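PDB 3HL0: maleylacetate reductase from Agrobacterium tumefaciens, which binds NAD and probably reduces maleylacetate to 3-oxoadipate with NADH, a step in the breakdown of gamma-resorcylate. Local coordinates for residues L40-Q45 / G97-L102; S35-L40 / C90-G95. All blocks are in the same frame, centred on the assembly; numbering follows the deposited sequence.

Contact 1 (L40-Q45 / G97-L102); sequences LSTPQQ and GSTTGL. With NAD (nicotinamide-adenine-dinucleotide), chain D.
One water joins Thr42 to Thr99 and is gripped by three groups: it accepts from Thr42 N at 3.0 Å and from Thr99 OG1 at 2.8 Å, and donates to Gln45 OE1. That carbonyl oxygen also accepts from the adenosine ribose hydroxyl NAD O2B, at 2.8 Å, while Gln45 NE2 donates to Thr119 OG1, which fixes the rotation of the amide. O2B in turn accepts from Thr42 OG1 at 2.7 Å. A chi1 of 62° sets this hydroxyl between the backbone N and the carbonyl carbon of Thr42, and puts CG2 beside the backbone N, where it meets Thr99 OG1 at 3.5 Å; the two threonine side chains cross at about a right angle. The methyl of Thr99 touches the strand end instead, CG2 lying 3.4 Å from Leu40 O. One turn on from Ser98, Leu102 CD2 meets Leu40 CD2 in a loose apolar contact of 4.3 Å.

The N-terminal turn of helix 97-110 receives the cofactor's diphosphate, as in Rossmann-like dinucleotide folds. Gly97 N points at NAD O2N (163° at the hydrogen), and Ser98 N at NAD O1A over 2.8 Å (165°). Ser98 OG adds a bond to NAD O2A, so backbone and side chain hold two different oxygens of one phosphate. Gln44 NE2 donates to the other hydroxyl of the adenosine ribose, NAD O3B, along a bent path.

Because O2B both accepts from Thr42 and donates to Gln45, the bonding matches a hydroxyl that carries its proton, consistent with the use of NAD rather than a 2'-phosphorylated cofactor.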
ATOM      1  N   LEU A  40      12.113 -12.196  -8.159  1.00  8.99           N
ATOM      2  CA  LEU A  40      11.310 -10.990  -8.257  1.00  8.02           C
ATOM      3  C   LEU A  40      10.686 -10.625  -6.902  1.00  9.92           C
ATOM      4  O   LEU A  40      10.282 -11.503  -6.135  1.00 10.42           O
ATOM      5  CB  LEU A  40      10.148 -11.237  -9.245  1.00  8.83           C
ATOM      6  CG  LEU A  40      10.523 -11.723 -10.636  1.00  8.11           C
ATOM      7  CD1 LEU A  40       9.198 -11.954 -11.364  1.00  7.79           C
ATOM      8  CD2 LEU A  40      11.409 -10.707 -11.366  1.00  8.73           C
ATOM      9  N   SER A  41      10.584  -9.329  -6.625  1.00  9.60           N
ATOM     10  CA  SER A  41       9.840  -8.830  -5.450  1.00 10.90           C
ATOM     11  C   SER A  41       9.438  -7.380  -5.628  1.00 10.97           C
ATOM     12  O   SER A  41       9.855  -6.723  -6.581  1.00 11.23           O
ATOM     13  CB  SER A  41      10.679  -8.924  -4.160  1.00 11.04           C
ATOM     14  OG  SER A  41      11.689  -7.939  -4.150  1.00 13.44           O
ATOM     15  N   THR A  42       8.605  -6.909  -4.715  1.00 12.02           N
ATOM     16  CA  THR A  42       8.379  -5.490  -4.510  1.00 13.89           C
ATOM     17  C   THR A  42       9.521  -4.895  -3.661  1.00 15.19           C
ATOM     18  O   THR A  42      10.374  -5.627  -3.106  1.00 15.00           O
ATOM     19  CB  THR A  42       7.076  -5.261  -3.724  1.00 13.95           C
ATOM     20  OG1 THR A  42       7.229  -5.885  -2.443  1.00 15.55           O
ATOM     21  CG2 THR A  42       5.866  -5.781  -4.451  1.00 12.85           C
ATOM     22  N   PRO A  43       9.559  -3.558  -3.536  1.00 16.29           N
ATOM     23  CA  PRO A  43      10.537  -2.993  -2.573  1.00 17.78           C
ATOM     24  C   PRO A  43      10.301  -3.440  -1.121  1.00 18.89           C
ATOM     25  O   PRO A  43      11.247  -3.536  -0.329  1.00 20.42           O
ATOM     26  CB  PRO A  43      10.308  -1.484  -2.711  1.00 16.91           C
ATOM     27  CG  PRO A  43       9.821  -1.300  -4.120  1.00 16.28           C
ATOM     28  CD  PRO A  43       8.989  -2.524  -4.432  1.00 16.15           C
ATOM     29  N   GLN A  44       9.049  -3.729  -0.773  1.00 20.46           N
ATOM     30  CA  GLN A  44       8.694  -4.094   0.598  1.00 20.57           C
ATOM     31  C   GLN A  44       9.131  -5.505   0.977  1.00 20.17           C
ATOM     32  O   GLN A  44       9.055  -5.896   2.161  1.00 20.42           O
ATOM     33  CB  GLN A  44       7.183  -3.900   0.821  1.00 21.60           C
ATOM     34  CG  GLN A  44       6.745  -2.411   0.829  1.00 25.49           C
ATOM     35  CD  GLN A  44       6.669  -1.787  -0.568  1.00 30.37           C
ATOM     36  OE1 GLN A  44       7.167  -0.685  -0.779  1.00 32.38           O
ATOM     37  NE2 GLN A  44       6.053  -2.499  -1.528  1.00 30.12           N
ATOM     38  N   GLN A  45       9.572  -6.283  -0.015  1.00 17.86           N
ATOM     39  CA  GLN A  45      10.068  -7.633   0.242  1.00 17.75           C
ATOM     40  C   GLN A  45      11.465  -7.862  -0.390  1.00 17.57           C
ATOM     41  O   GLN A  45      11.891  -9.009  -0.572  1.00 17.89           O
ATOM     42  CB  GLN A  45       9.058  -8.666  -0.237  1.00 17.35           C
ATOM     43  CG  GLN A  45       7.829  -8.768   0.670  1.00 16.37           C
ATOM     44  CD  GLN A  45       6.758  -9.690   0.085  1.00 15.28           C
ATOM     45  OE1 GLN A  45       5.996  -9.281  -0.806  1.00 16.81           O
ATOM     46  NE2 GLN A  45       6.709 -10.942   0.571  1.00 14.95           N
ATOM     47  N   GLY A  97       0.143 -10.979  -4.890  1.00 10.88           N
ATOM     48  CA  GLY A  97      -0.440 -10.880  -6.214  1.00 10.58           C
ATOM     49  C   GLY A  97       0.311  -9.896  -7.096  1.00 11.20           C
ATOM     50  O   GLY A  97       0.438 -10.140  -8.273  1.00 10.99           O
ATOM     51  N   SER A  98       0.805  -8.788  -6.547  1.00  9.93           N
ATOM     52  CA  SER A  98       1.541  -7.862  -7.433  1.00 11.85           C
ATOM     53  C   SER A  98       2.853  -8.446  -7.950  1.00 11.01           C
ATOM     54  O   SER A  98       3.255  -8.192  -9.105  1.00 11.44           O
ATOM     55  CB  SER A  98       1.774  -6.517  -6.736  1.00 11.38           C
ATOM     56  OG  SER A  98       0.519  -5.923  -6.416  1.00 15.77           O
ATOM     57  N   THR A  99       3.535  -9.244  -7.142  1.00  9.64           N
ATOM     58  CA  THR A  99       4.788  -9.860  -7.564  1.00  9.34           C
ATOM     59  C   THR A  99       4.508 -11.033  -8.517  1.00  8.83           C
ATOM     60  O   THR A  99       5.194 -11.184  -9.553  1.00  9.22           O
ATOM     61  CB  THR A  99       5.582 -10.306  -6.340  1.00 10.45           C
ATOM     62  OG1 THR A  99       5.736  -9.135  -5.541  1.00 10.60           O
ATOM     63  CG2 THR A  99       6.992 -10.812  -6.747  1.00 10.73           C
ATOM     64  N   THR A 100       3.497 -11.840  -8.189  1.00  8.27           N
ATOM     65  CA  THR A 100       3.066 -12.893  -9.104  1.00  8.23           C
ATOM     66  C   THR A 100       2.691 -12.309 -10.443  1.00  8.68           C
ATOM     67  O   THR A 100       3.069 -12.885 -11.499  1.00  8.82           O
ATOM     68  CB  THR A 100       1.878 -13.676  -8.511  1.00  8.36           C
ATOM     69  OG1 THR A 100       2.295 -14.149  -7.235  1.00 10.43           O
ATOM     70  CG2 THR A 100       1.514 -14.869  -9.437  1.00  8.43           C
ATOM     71  N   GLY A 101       1.996 -11.157 -10.435  1.00  8.38           N
ATOM     72  CA  GLY A 101       1.593 -10.510 -11.699  1.00  9.37           C
ATOM     73  C   GLY A 101       2.807 -10.081 -12.546  1.00  8.13           C
ATOM     74  O   GLY A 101       2.829 -10.280 -13.754  1.00  9.34           O
ATOM     75  N   LEU A 102       3.853  -9.566 -11.904  1.00  7.96           N
ATOM     76  CA  LEU A 102       5.081  -9.217 -12.644  1.00  7.69           C
ATOM     77  C   LEU A 102       5.698 -10.462 -13.302  1.00  8.17           C
ATOM     78  O   LEU A 102       6.075 -10.432 -14.480  1.00  8.76           O
ATOM     79  CB  LEU A 102       6.088  -8.469 -11.731  1.00  7.03           C
ATOM     80  CG  LEU A 102       7.409  -8.166 -12.473  1.00  7.86           C
ATOM     81  CD1 LEU A 102       7.192  -7.247 -13.705  1.00  8.67           C
ATOM     82  CD2 LEU A 102       8.459  -7.561 -11.494  1.00  9.06           C
TER
HETATM   83  PA  NAD D 402       0.239  -7.089  -3.065  1.00 18.28           P
HETATM   84  O1A NAD D 402       0.942  -8.166  -3.816  1.00 16.69           O
HETATM   85  O2A NAD D 402      -0.092  -5.839  -3.786  1.00 20.49           O
HETATM   86  O5B NAD D 402       1.001  -6.862  -1.683  1.00 19.35           O
HETATM   87  C5B NAD D 402       0.693  -5.695  -0.914  1.00 21.86           C
HETATM   88  C4B NAD D 402       1.926  -5.353  -0.091  1.00 20.35           C
HETATM   89  O4B NAD D 402       2.120  -6.368   0.893  1.00 22.16           O
HETATM   90  C3B NAD D 402       3.197  -5.282  -0.957  1.00 21.82           C
HETATM   91  O3B NAD D 402       4.017  -4.149  -0.614  1.00 26.20           O
HETATM   92  C2B NAD D 402       3.884  -6.582  -0.607  1.00 21.87           C
HETATM   93  O2B NAD D 402       5.289  -6.528  -0.748  1.00 19.52           O
HETATM   94  C1B NAD D 402       3.472  -6.805   0.856  1.00 18.62           C
HETATM   95  N9A NAD D 402       3.533  -8.226   1.273  1.00 18.30           N
HETATM   96  C8A NAD D 402       2.967  -9.310   0.627  1.00 19.30           C
HETATM   97  N7A NAD D 402       3.243 -10.430   1.333  1.00 17.61           N
HETATM   98  C5A NAD D 402       3.997 -10.095   2.426  1.00 18.67           C
HETATM   99  C6A NAD D 402       4.552 -10.851   3.459  1.00 20.87           C
HETATM  100  N6A NAD D 402       4.197 -12.131   3.739  1.00 17.06           N
HETATM  101  N1A NAD D 402       5.290 -10.148   4.412  1.00 19.59           N
HETATM  102  C2A NAD D 402       5.433  -8.779   4.345  1.00 21.13           C
HETATM  103  N3A NAD D 402       4.879  -8.032   3.338  1.00 20.06           N
HETATM  104  C4A NAD D 402       4.167  -8.702   2.385  1.00 18.54           C
HETATM  105  O3  NAD D 402      -1.218  -7.606  -2.533  1.00 15.23           O
HETATM  106  PN  NAD D 402      -2.165  -8.819  -3.046  1.00 15.51           P
HETATM  107  O1N NAD D 402      -3.504  -8.513  -2.463  1.00 15.41           O
HETATM  108  O2N NAD D 402      -1.463 -10.050  -2.689  1.00 14.13           O
HETATM  109  O5D NAD D 402      -2.258  -8.667  -4.635  1.00 15.61           O
HETATM  110  C5D NAD D 402      -3.092  -7.693  -5.257  1.00 18.01           C
HETATM  111  C4D NAD D 402      -2.756  -7.704  -6.749  1.00 18.92           C
HETATM  112  O4D NAD D 402      -2.897  -9.035  -7.223  1.00 17.82           O
HETATM  113  C3D NAD D 402      -3.768  -6.863  -7.517  1.00 19.47           C
HETATM  114  O3D NAD D 402      -3.086  -6.284  -8.641  1.00 19.40           O
HETATM  115  C2D NAD D 402      -4.781  -7.888  -7.968  1.00 20.29           C
HETATM  116  O2D NAD D 402      -5.549  -7.501  -9.108  1.00 20.37           O
HETATM  117  C1D NAD D 402      -3.886  -9.081  -8.245  1.00 18.47           C
HETATM  118  N1N NAD D 402      -4.582 -10.360  -8.197  1.00 19.70           N
HETATM  119  C2N NAD D 402      -4.570 -11.103  -9.338  1.00 18.89           C
HETATM  120  C3N NAD D 402      -5.215 -12.322  -9.347  1.00 19.64           C
HETATM  121  C7N NAD D 402      -5.105 -13.053 -10.621  1.00 20.23           C
HETATM  122  O7N NAD D 402      -5.658 -14.277 -10.600  1.00 17.11           O
HETATM  123  N7N NAD D 402      -4.502 -12.513 -11.708  1.00 18.78           N
HETATM  124  C4N NAD D 402      -5.862 -12.865  -8.182  1.00 19.06           C
HETATM  125  C5N NAD D 402      -5.866 -12.082  -7.026  1.00 19.02           C
HETATM  126  C6N NAD D 402      -5.227 -10.829  -7.050  1.00 18.67           C
HETATM  127  O   HOH W   1       7.351  -9.195  -3.276  1.00 11.55           O

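Contact 2 (S35-L40 / C90-G95); sequences SRALVL and CVVSLG
Leu38 bonds to the neighbouring strand through both its backbone groups: its N donates to Cys90 O at 2.9 Å, almost straight (174°), and its O accepts from Val92 N at 2.9 Å. The pattern repeats two residues on, with Leu40 N to Val92 O at 2.8 Å and Leu94 N to Leu40 O at 3.0 Å. Val92 N stands above the carbonyl plane of Leu38, and Val91 CA also approaches that oxygen, at 3.3 Å.

On one face Ala37 CB meets both Cys90 SG, placed by a chi1 of 56°, and Val92 CG2. On the other, Leu40 CD1 touches both Val91 CB, at 3.8 Å, and Ser93 OG.

The strands run in the same direction, their axes approaching to 4.5 Å and inclined by 24°. They are adjacent in the six-stranded parallel sheet of the Rossmann-like nucleotide-binding domain, 37-40 lying next to the edge strand 60-64, to which Val39 bonds through its backbone. Helix 46-56 covers the Ala37 and Val92 face, where Val39 and Val92 share Leu52; helix 97-110 covers the opposite face, where Leu40 and Val91 share Ile106. Just before strand 37-40, the carboxylate of Asp89 accepts from the backbone N of Ser35 and Arg36.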
ATOM      1  N   SER A  35      18.458 -23.415 -14.783  1.00 13.33           N
ATOM      2  CA  SER A  35      19.652 -23.137 -13.983  1.00 13.62           C
ATOM      3  C   SER A  35      19.925 -21.659 -13.645  1.00 13.55           C
ATOM      4  O   SER A  35      20.900 -21.356 -12.972  1.00 13.35           O
ATOM      5  CB  SER A  35      20.898 -23.791 -14.632  1.00 13.31           C
ATOM      6  OG  SER A  35      21.279 -23.105 -15.817  1.00 15.21           O
ATOM      7  N   ARG A  36      19.064 -20.745 -14.095  1.00 12.96           N
ATOM      8  CA  ARG A  36      19.355 -19.311 -13.995  1.00 12.80           C
ATOM      9  C   ARG A  36      18.099 -18.494 -13.663  1.00 12.36           C
ATOM     10  O   ARG A  36      17.406 -17.971 -14.543  1.00 12.78           O
ATOM     11  CB  ARG A  36      20.028 -18.796 -15.283  1.00 12.72           C
ATOM     12  CG  ARG A  36      21.446 -19.380 -15.570  1.00 17.40           C
ATOM     13  CD  ARG A  36      22.508 -18.895 -14.556  1.00 23.07           C
ATOM     14  NE  ARG A  36      23.050 -17.572 -14.903  1.00 28.21           N
ATOM     15  CZ  ARG A  36      23.624 -16.729 -14.041  1.00 30.09           C
ATOM     16  NH1 ARG A  36      23.755 -17.039 -12.750  1.00 31.41           N
ATOM     17  NH2 ARG A  36      24.062 -15.553 -14.471  1.00 30.59           N
ATOM     18  N   ALA A  37      17.792 -18.397 -12.378  1.00 11.10           N
ATOM     19  CA  ALA A  37      16.550 -17.736 -11.956  1.00 10.86           C
ATOM     20  C   ALA A  37      16.691 -16.244 -11.757  1.00 10.96           C
ATOM     21  O   ALA A  37      17.643 -15.785 -11.149  1.00 10.55           O
ATOM     22  CB  ALA A  37      16.034 -18.351 -10.654  1.00 11.69           C
ATOM     23  N   LEU A  38      15.721 -15.472 -12.240  1.00  9.78           N
ATOM     24  CA  LEU A  38      15.629 -14.072 -11.839  1.00  9.70           C
ATOM     25  C   LEU A  38      14.605 -13.985 -10.696  1.00  8.90           C
ATOM     26  O   LEU A  38      13.424 -14.314 -10.891  1.00  8.89           O
ATOM     27  CB  LEU A  38      15.222 -13.186 -13.029  1.00  8.61           C
ATOM     28  CG  LEU A  38      15.015 -11.686 -12.752  1.00  9.55           C
ATOM     29  CD1 LEU A  38      16.371 -10.952 -12.546  1.00 11.38           C
ATOM     30  CD2 LEU A  38      14.226 -11.037 -13.888  1.00  9.31           C
ATOM     31  N   VAL A  39      15.064 -13.596  -9.503  1.00  8.71           N
ATOM     32  CA  VAL A  39      14.159 -13.538  -8.343  1.00  8.67           C
ATOM     33  C   VAL A  39      13.430 -12.186  -8.356  1.00  8.88           C
ATOM     34  O   VAL A  39      14.071 -11.139  -8.538  1.00  9.89           O
ATOM     35  CB  VAL A  39      14.945 -13.718  -7.006  1.00  8.97           C
ATOM     36  CG1 VAL A  39      13.955 -13.753  -5.804  1.00 10.90           C
ATOM     37  CG2 VAL A  39      15.765 -14.992  -7.027  1.00  9.91           C
ATOM     38  N   LEU A  40      12.113 -12.196  -8.159  1.00  8.99           N
ATOM     39  CA  LEU A  40      11.310 -10.990  -8.257  1.00  8.02           C
ATOM     40  C   LEU A  40      10.686 -10.625  -6.902  1.00  9.92           C
ATOM     41  O   LEU A  40      10.282 -11.503  -6.135  1.00 10.42           O
ATOM     42  CB  LEU A  40      10.148 -11.237  -9.245  1.00  8.83           C
ATOM     43  CG  LEU A  40      10.523 -11.723 -10.636  1.00  8.11           C
ATOM     44  CD1 LEU A  40       9.198 -11.954 -11.364  1.00  7.79           C
ATOM     45  CD2 LEU A  40      11.409 -10.707 -11.366  1.00  8.73           C
ATOM     46  N   CYS A  90      14.221 -18.622 -15.997  1.00 11.60           N
ATOM     47  CA  CYS A  90      12.971 -18.660 -15.250  1.00 10.48           C
ATOM     48  C   CYS A  90      12.889 -17.468 -14.296  1.00  9.45           C
ATOM     49  O   CYS A  90      13.872 -16.762 -14.089  1.00  9.74           O
ATOM     50  CB  CYS A  90      12.846 -19.973 -14.453  1.00 11.08           C
ATOM     51  SG  CYS A  90      14.203 -20.341 -13.310  1.00 14.35           S
ATOM     52  N   VAL A  91      11.704 -17.259 -13.734  1.00  9.12           N
ATOM     53  CA  VAL A  91      11.520 -16.253 -12.697  1.00  9.63           C
ATOM     54  C   VAL A  91      11.075 -16.944 -11.438  1.00  9.79           C
ATOM     55  O   VAL A  91      10.382 -17.960 -11.501  1.00 10.84           O
ATOM     56  CB  VAL A  91      10.509 -15.134 -13.086  1.00  9.27           C
ATOM     57  CG1 VAL A  91      11.078 -14.247 -14.236  1.00  9.61           C
ATOM     58  CG2 VAL A  91       9.106 -15.699 -13.445  1.00  9.81           C
ATOM     59  N   VAL A  92      11.524 -16.420 -10.302  1.00  8.88           N
ATOM     60  CA  VAL A  92      11.075 -16.909  -9.004  1.00  9.43           C
ATOM     61  C   VAL A  92      10.381 -15.702  -8.383  1.00  9.51           C
ATOM     62  O   VAL A  92      11.021 -14.737  -8.042  1.00  9.54           O
ATOM     63  CB  VAL A  92      12.249 -17.398  -8.134  1.00  9.12           C
ATOM     64  CG1 VAL A  92      11.737 -17.714  -6.739  1.00  9.69           C
ATOM     65  CG2 VAL A  92      12.927 -18.675  -8.752  1.00 11.30           C
ATOM     66  N   SER A  93       9.060 -15.780  -8.268  1.00  9.07           N
ATOM     67  CA  SER A  93       8.277 -14.631  -7.830  1.00 10.33           C
ATOM     68  C   SER A  93       8.005 -14.774  -6.357  1.00 10.87           C
ATOM     69  O   SER A  93       7.225 -15.628  -5.970  1.00 11.76           O
ATOM     70  CB  SER A  93       6.949 -14.600  -8.572  1.00 11.88           C
ATOM     71  OG  SER A  93       7.213 -14.551  -9.976  1.00 13.30           O
ATOM     72  N   LEU A  94       8.630 -13.939  -5.531  1.00 10.34           N
ATOM     73  CA  LEU A  94       8.492 -14.061  -4.066  1.00 10.91           C
ATOM     74  C   LEU A  94       7.653 -12.888  -3.566  1.00 10.82           C
ATOM     75  O   LEU A  94       8.130 -11.730  -3.558  1.00 11.51           O
ATOM     76  CB  LEU A  94       9.884 -14.038  -3.437  1.00 11.06           C
ATOM     77  CG  LEU A  94       9.894 -14.033  -1.906  1.00 12.76           C
ATOM     78  CD1 LEU A  94       9.370 -15.318  -1.331  1.00 16.31           C
ATOM     79  CD2 LEU A  94      11.345 -13.789  -1.463  1.00 16.78           C
ATOM     80  N   GLY A  95       6.388 -13.121  -3.220  1.00 11.20           N
ATOM     81  CA  GLY A  95       5.525 -11.985  -2.811  1.00 11.15           C
ATOM     82  C   GLY A  95       4.067 -12.285  -3.019  1.00 11.08           C
ATOM     83  O   GLY A  95       3.700 -13.461  -3.190  1.00  9.90           O
TER

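Overall arrangement
The two contacts lie with centres 11 Å apart, on the same side of the chain's centre, and share Leu40, the last residue of strand 37-40. Their segments alternate along the chain: 35-40 runs into 40-45, then 90-95 is followed closely by helix 97-110. Contact 2 is therefore the pairing of two adjacent parallel strands, and contact 1 the meeting of the loop and helix that leave their C-terminal ends. The join is direct, since Gln45 OE1 packs on Gly95 CA at 3.4 Å and Thr99 CG2 on Leu94 O at 3.5 Å. This geometry places the NAD site at the C-terminal edge of the sheet, the usual location in Rossmann-like folds.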